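Local coordinates for protein maleylacetate reductase (Agrobacterium tumefaciens, PDB 3HL0) that probably catalyses the NAD-linked reduction of maleylacetate to 3-oxoadipate, as a member of the iron-containing alcohol dehydrogenase family, at residues E125-I129 and G229-G233; Y269-A274 and C330-E335. All coordinates share one frame. Residue numbers count along the deposited sequence, not the author numbering.

Contact 1: E125-I129 and G229-G233; sequences EVTPI and GTVLG. With NAD (nicotinamide-adenine-dinucleotide), chain D.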
loop_
_atom_site.group_PDB
_atom_site.type_symbol
_atom_site.label_atom_id
_atom_site.label_comp_id
_atom_site.label_asym_id
_atom_site.label_seq_id
_atom_site.Cartn_x
_atom_site.Cartn_y
_atom_site.Cartn_z
ATOM N N GLU A 125 -17.845 1.990 -6.253
ATOM C CA GLU A 125 -18.475 1.949 -7.590
ATOM C C GLU A 125 -19.992 2.232 -7.609
ATOM O O GLU A 125 -20.541 2.591 -8.680
ATOM C CB GLU A 125 -18.173 0.641 -8.298
ATOM C CG GLU A 125 -18.752 -0.563 -7.551
ATOM C CD GLU A 125 -17.816 -1.180 -6.492
ATOM O OE1 GLU A 125 -16.815 -0.560 -6.062
ATOM O OE2 GLU A 125 -18.116 -2.322 -6.081
ATOM N N VAL A 126 -20.660 2.040 -6.460
ATOM C CA VAL A 126 -22.106 2.316 -6.371
ATOM C C VAL A 126 -22.445 3.344 -5.297
ATOM O O VAL A 126 -23.555 3.356 -4.726
ATOM C CB VAL A 126 -22.963 1.023 -6.169
ATOM C CG1 VAL A 126 -23.011 0.185 -7.479
ATOM C CG2 VAL A 126 -22.410 0.217 -4.994
ATOM N N THR A 127 -21.508 4.259 -5.059
ATOM C CA THR A 127 -21.812 5.374 -4.175
ATOM C C THR A 127 -21.579 6.714 -4.867
ATOM O O THR A 127 -20.766 6.817 -5.804
ATOM C CB THR A 127 -20.954 5.397 -2.861
ATOM O OG1 THR A 127 -19.710 6.067 -3.125
ATOM C CG2 THR A 127 -20.752 4.027 -2.280
ATOM N N PRO A 128 -22.274 7.766 -4.412
ATOM C CA PRO A 128 -22.067 9.085 -5.000
ATOM C C PRO A 128 -21.018 9.904 -4.212
ATOM O O PRO A 128 -20.975 11.133 -4.343
ATOM C CB PRO A 128 -23.457 9.724 -4.895
ATOM C CG PRO A 128 -23.952 9.208 -3.562
ATOM C CD PRO A 128 -23.453 7.748 -3.521
ATOM N N ILE A 129 -20.177 9.215 -3.424
ATOM C CA ILE A 129 -19.247 9.894 -2.511
ATOM C C ILE A 129 -17.841 9.965 -3.111
ATOM O O ILE A 129 -17.371 8.982 -3.705
ATOM C CB ILE A 129 -19.191 9.113 -1.176
ATOM C CG1 ILE A 129 -20.608 8.919 -0.601
ATOM C CG2 ILE A 129 -18.315 9.811 -0.171
ATOM C CD1 ILE A 129 -20.666 7.767 0.479
ATOM N N GLY A 229 -21.793 -2.008 -0.838
ATOM C CA GLY A 229 -21.579 -0.679 -1.393
ATOM C C GLY A 229 -22.871 0.037 -1.693
ATOM O O GLY A 229 -22.945 1.260 -1.555
ATOM N N THR A 230 -23.880 -0.709 -2.104
ATOM C CA THR A 230 -25.160 -0.107 -2.483
ATOM C C THR A 230 -25.756 0.566 -1.253
ATOM O O THR A 230 -26.244 1.694 -1.341
ATOM C CB THR A 230 -26.100 -1.131 -3.086
ATOM O OG1 THR A 230 -25.495 -1.660 -4.287
ATOM C CG2 THR A 230 -27.452 -0.489 -3.446
ATOM N N VAL A 231 -25.673 -0.095 -0.109
ATOM C CA VAL A 231 -26.266 0.555 1.067
ATOM C C VAL A 231 -25.414 1.697 1.610
ATOM O O VAL A 231 -25.978 2.680 2.106
ATOM C CB VAL A 231 -26.687 -0.454 2.157
ATOM C CG1 VAL A 231 -27.647 -1.489 1.547
ATOM C CG2 VAL A 231 -25.450 -1.168 2.790
ATOM N N LEU A 232 -24.091 1.625 1.433
ATOM C CA LEU A 232 -23.221 2.813 1.694
ATOM C C LEU A 232 -23.694 3.997 0.851
ATOM O O LEU A 232 -23.668 5.175 1.307
ATOM C CB LEU A 232 -21.759 2.500 1.347
ATOM C CG LEU A 232 -20.804 3.696 1.449
ATOM C CD1 LEU A 232 -20.757 4.319 2.865
ATOM C CD2 LEU A 232 -19.382 3.244 1.036
ATOM N N GLY A 233 -24.104 3.697 -0.387
ATOM C CA GLY A 233 -24.593 4.727 -1.294
ATOM C C GLY A 233 -25.919 5.322 -0.887
ATOM O O GLY A 233 -26.126 6.507 -1.150
HETATM P PA NAD D . -7.001 0.586 -3.218
HETATM O O1A NAD D . -7.890 0.942 -4.359
HETATM O O2A NAD D . -6.254 1.677 -2.550
HETATM O O5B NAD D . -6.095 -0.651 -3.655
HETATM C C5B NAD D . -4.967 -0.996 -2.843
HETATM C C4B NAD D . -3.944 -1.669 -3.746
HETATM O O4B NAD D . -4.460 -2.931 -4.167
HETATM C C3B NAD D . -3.646 -0.834 -5.005
HETATM O O3B NAD D . -2.238 -0.794 -5.300
HETATM C C2B NAD D . -4.409 -1.593 -6.067
HETATM O O2B NAD D . -3.857 -1.449 -7.360
HETATM C C1B NAD D . -4.326 -3.046 -5.576
HETATM N N9A NAD D . -5.418 -3.903 -6.098
HETATM C C8A NAD D . -6.774 -3.643 -6.058
HETATM N N7A NAD D . -7.433 -4.677 -6.629
HETATM C C5A NAD D . -6.522 -5.606 -7.058
HETATM C C6A NAD D . -6.657 -6.831 -7.710
HETATM N N6A NAD D . -7.828 -7.511 -7.815
HETATM N N1A NAD D . -5.473 -7.507 -8.007
HETATM C C2A NAD D . -4.245 -6.999 -7.646
HETATM N N3A NAD D . -4.109 -5.800 -6.996
HETATM C C4A NAD D . -5.254 -5.113 -6.710
HETATM O O3 NAD D . -7.859 -0.077 -1.995
HETATM P PN NAD D . -9.438 0.018 -1.634
HETATM O O1N NAD D . -9.518 -0.426 -0.211
HETATM O O2N NAD D . -10.131 -0.725 -2.685
HETATM O O5D NAD D . -9.815 1.571 -1.701
HETATM C C5D NAD D . -9.476 2.480 -0.658
HETATM C C4D NAD D . -9.800 3.885 -1.168
HETATM O O4D NAD D . -11.156 3.901 -1.589
HETATM C C3D NAD D . -9.689 4.891 -0.030
HETATM O O3D NAD D . -9.255 6.139 -0.594
HETATM C C2D NAD D . -11.111 4.989 0.470
HETATM O O2D NAD D . -11.413 6.198 1.169
HETATM C C1D NAD D . -11.885 4.857 -0.829
HETATM N N1N NAD D . -13.256 4.399 -0.649
HETATM C C2N NAD D . -14.240 5.236 -1.082
HETATM C C3N NAD D . -15.556 4.851 -0.935
HETATM C C7N NAD D . -16.531 5.816 -1.472
HETATM O O7N NAD D . -17.806 5.401 -1.408
HETATM N N7N NAD D . -16.149 7.016 -1.973
HETATM C C4N NAD D . -15.933 3.576 -0.385
HETATM C C5N NAD D . -14.908 2.738 0.057
HETATM C C6N NAD D . -13.574 3.166 -0.075
#

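Contact 2: Y269-A274 and C330-E335; sequences YVEEAA and CPRPIE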
loop_
_atom_site.group_PDB
_atom_site.type_symbol
_atom_site.label_atom_id
_atom_site.label_comp_id
_atom_site.label_asym_id
_atom_site.label_seq_id
_atom_site.Cartn_x
_atom_site.Cartn_y
_atom_site.Cartn_z
ATOM N N TYR A 269 -20.099 -0.647 20.460
ATOM C CA TYR A 269 -20.523 0.629 21.074
ATOM C C TYR A 269 -22.010 0.844 20.760
ATOM O O TYR A 269 -22.801 1.104 21.678
ATOM C CB TYR A 269 -19.731 1.776 20.488
ATOM C CG TYR A 269 -19.983 3.151 21.061
ATOM C CD1 TYR A 269 -19.108 3.675 22.034
ATOM C CD2 TYR A 269 -21.002 3.972 20.564
ATOM C CE1 TYR A 269 -19.272 4.997 22.532
ATOM C CE2 TYR A 269 -21.195 5.294 21.063
ATOM C CZ TYR A 269 -20.314 5.786 22.054
ATOM O OH TYR A 269 -20.468 7.055 22.581
ATOM N N VAL A 270 -22.401 0.678 19.485
ATOM C CA VAL A 270 -23.798 0.943 19.088
ATOM C C VAL A 270 -24.743 -0.146 19.578
ATOM O O VAL A 270 -25.900 0.141 19.893
ATOM C CB VAL A 270 -23.915 1.156 17.548
ATOM C CG1 VAL A 270 -25.382 1.425 17.114
ATOM C CG2 VAL A 270 -22.990 2.339 17.197
ATOM N N GLU A 271 -24.253 -1.374 19.666
ATOM C CA GLU A 271 -25.095 -2.523 20.036
ATOM C C GLU A 271 -25.716 -2.340 21.417
ATOM O O GLU A 271 -26.841 -2.834 21.626
ATOM C CB GLU A 271 -24.268 -3.802 19.958
ATOM C CG GLU A 271 -25.015 -5.078 20.085
ATOM C CD GLU A 271 -24.096 -6.307 19.952
ATOM O OE1 GLU A 271 -22.813 -6.167 19.934
ATOM O OE2 GLU A 271 -24.661 -7.426 19.854
ATOM N N GLU A 272 -25.048 -1.600 22.308
ATOM C CA GLU A 272 -25.649 -1.293 23.627
ATOM C C GLU A 272 -26.985 -0.556 23.432
ATOM O O GLU A 272 -27.928 -0.715 24.224
ATOM C CB GLU A 272 -24.706 -0.433 24.467
ATOM C CG GLU A 272 -23.319 -0.999 24.721
ATOM C CD GLU A 272 -22.674 -0.423 26.003
ATOM O OE1 GLU A 272 -23.357 0.327 26.736
ATOM O OE2 GLU A 272 -21.479 -0.731 26.271
ATOM N N ALA A 273 -27.102 0.233 22.365
ATOM C CA ALA A 273 -28.307 1.037 22.077
ATOM C C ALA A 273 -29.219 0.532 20.966
ATOM O O ALA A 273 -30.385 0.949 20.886
ATOM C CB ALA A 273 -27.897 2.485 21.776
ATOM N N ALA A 274 -28.731 -0.345 20.101
ATOM C CA ALA A 274 -29.470 -0.799 18.944
ATOM C C ALA A 274 -29.498 -2.285 18.880
ATOM O O ALA A 274 -29.221 -2.871 17.853
ATOM C CB ALA A 274 -28.899 -0.179 17.622
ATOM N N CYS A 330 -25.984 9.215 15.931
ATOM C CA CYS A 330 -25.751 7.796 16.197
ATOM C C CYS A 330 -26.859 7.327 17.157
ATOM O O CYS A 330 -27.231 8.087 18.059
ATOM C CB CYS A 330 -24.380 7.681 16.888
ATOM S SG CYS A 330 -23.789 6.041 17.219
ATOM N N PRO A 331 -27.323 6.064 17.041
ATOM C CA PRO A 331 -28.323 5.585 18.027
ATOM C C PRO A 331 -27.859 5.705 19.494
ATOM O O PRO A 331 -28.672 5.874 20.401
ATOM C CB PRO A 331 -28.496 4.104 17.675
ATOM C CG PRO A 331 -28.137 4.053 16.166
ATOM C CD PRO A 331 -27.008 5.031 16.036
ATOM N N ARG A 332 -26.551 5.607 19.716
ATOM C CA ARG A 332 -25.942 5.931 21.007
ATOM C C ARG A 332 -25.128 7.196 20.811
ATOM O O ARG A 332 -24.237 7.234 19.944
ATOM C CB ARG A 332 -25.007 4.804 21.460
ATOM C CG ARG A 332 -24.304 5.109 22.770
ATOM C CD ARG A 332 -23.631 3.852 23.259
ATOM N NE ARG A 332 -22.848 4.130 24.456
ATOM C CZ ARG A 332 -21.868 3.348 24.880
ATOM N NH1 ARG A 332 -21.566 2.228 24.207
ATOM N NH2 ARG A 332 -21.205 3.688 25.995
ATOM N N PRO A 333 -25.400 8.247 21.611
ATOM C CA PRO A 333 -24.694 9.495 21.338
ATOM C C PRO A 333 -23.174 9.335 21.515
ATOM O O PRO A 333 -22.705 8.556 22.364
ATOM C CB PRO A 333 -25.255 10.480 22.382
ATOM C CG PRO A 333 -26.643 9.915 22.663
ATOM C CD PRO A 333 -26.518 8.409 22.573
ATOM N N ILE A 334 -22.443 10.043 20.665
ATOM C CA ILE A 334 -20.998 10.041 20.745
ATOM C C ILE A 334 -20.611 10.868 21.985
ATOM O O ILE A 334 -21.071 12.017 22.184
ATOM C CB ILE A 334 -20.383 10.648 19.473
ATOM C CG1 ILE A 334 -20.838 9.938 18.177
ATOM C CG2 ILE A 334 -18.884 10.728 19.626
ATOM C CD1 ILE A 334 -20.952 8.473 18.181
ATOM N N GLU A 335 -19.814 10.257 22.849
ATOM C CA GLU A 335 -19.405 10.883 24.085
ATOM C C GLU A 335 -17.909 10.642 24.256
ATOM O O GLU A 335 -17.448 9.506 24.106
ATOM C CB GLU A 335 -20.202 10.311 25.226
ATOM C CG GLU A 335 -20.042 11.142 26.506
ATOM C CD GLU A 335 -18.786 10.762 27.275
ATOM O OE1 GLU A 335 -18.635 9.536 27.534
ATOM O OE2 GLU A 335 -17.977 11.694 27.616
#

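Contact 1: E125-I129 and G229-G233
This is a van der Waals contact between the two domains at the nicotinamide end of the cofactor site: a loop of the N-terminal, dinucleotide-binding domain rests on the last turn of helix 215-234 in the helical C-terminal domain, an arrangement of the iron-containing alcohol dehydrogenase fold. No hydrogen bond crosses between the segments. What lets the backbones come so close is glycine on the helix: the CA atoms of T127 and G233 are 4.1 Å apart, and a CB on G233 would clash with the carbonyl oxygen of V126. At G229 the helix is equally bare, and V126 CG2 settles 3.3 Å from G229 C. T127 points its methyl at the helix, with CG2 3.6 Å from G229 O and 3.7 Å from L232 CD2, while I129 CD1 reaches 4.2 Å from L232 CG. The hydroxyl of T127 works on the cofactor side. It accepts from the backbone N of I129 in an ST turn (T127 OG1 to I129 N, 3.2 Å). L232 also lines this pocket, with CD2 3.6 Å from NAD O7N. K104 NZ, from the same domain, hydrogen-bonds to the carbonyl oxygens of T127 and I129. The carboxamide is thus read at both ends: T127 OG1 donates to NAD O7N at 2.6 Å, and NAD N7N donates to I129 O at 2.9 Å.

Contact 2: Y269-A274 and C330-E335
V270 packs against C330 and P331, its CG2 3.8 Å from C330 SG and its CG1 3.9 Å from P331 CG. A273 and A274 extend this greasy patch, A274 CB lying 4.3 Å from P331 CB. Next comes the Y269 ring, which touches I334 and, outside the two segments, L239 and I339. The extended R332 side chain lies across one face of that ring, a cation-pi stack with CZ 3.9 Å from the ring centroid and planes 14° apart; its CD adds a CH-pi contact. Two hydrogen bonds run to backbone carbonyls: R332 NH1 to Y269 O at 3.0 Å, and Y269 OH to P333 O at 2.7 Å. At the solvent edge E272 sits over the other face of the guanidinium, its OE2 a long 3.6 Å from R332 NH1, so charge alone acts there. E335 OE1, at the N-cap of helix 336-348, hydrogen-bonds to T337 OG1 and A338 N. The whole is a helix-end-to-loop junction in the all-helical C-terminal domain, an arginine–tyrosine stack bridging apolar centre and polar edge.

The two contacts follow one another along the chain, contact 1 closing at G233 before contact 2 opens at Y269. Their centres are 23 Å apart and their nearest atoms about 14 Å. Contact 1 sets the loop that follows strand 113-118 of the parallel sheet against helix 215-234, near the middle of the molecule and beside NAD. Contact 2 lies wholly in the helical domain, about 23 Å from the chain centre, where the end of helix 255-271 meets the loop leading into helix 336-348. Helix 239-251 follows 215-234 and lends L239 to contact 2. One contact therefore joins domains at the cofactor; the other joins two parts of the helical domain, far from the cofactor.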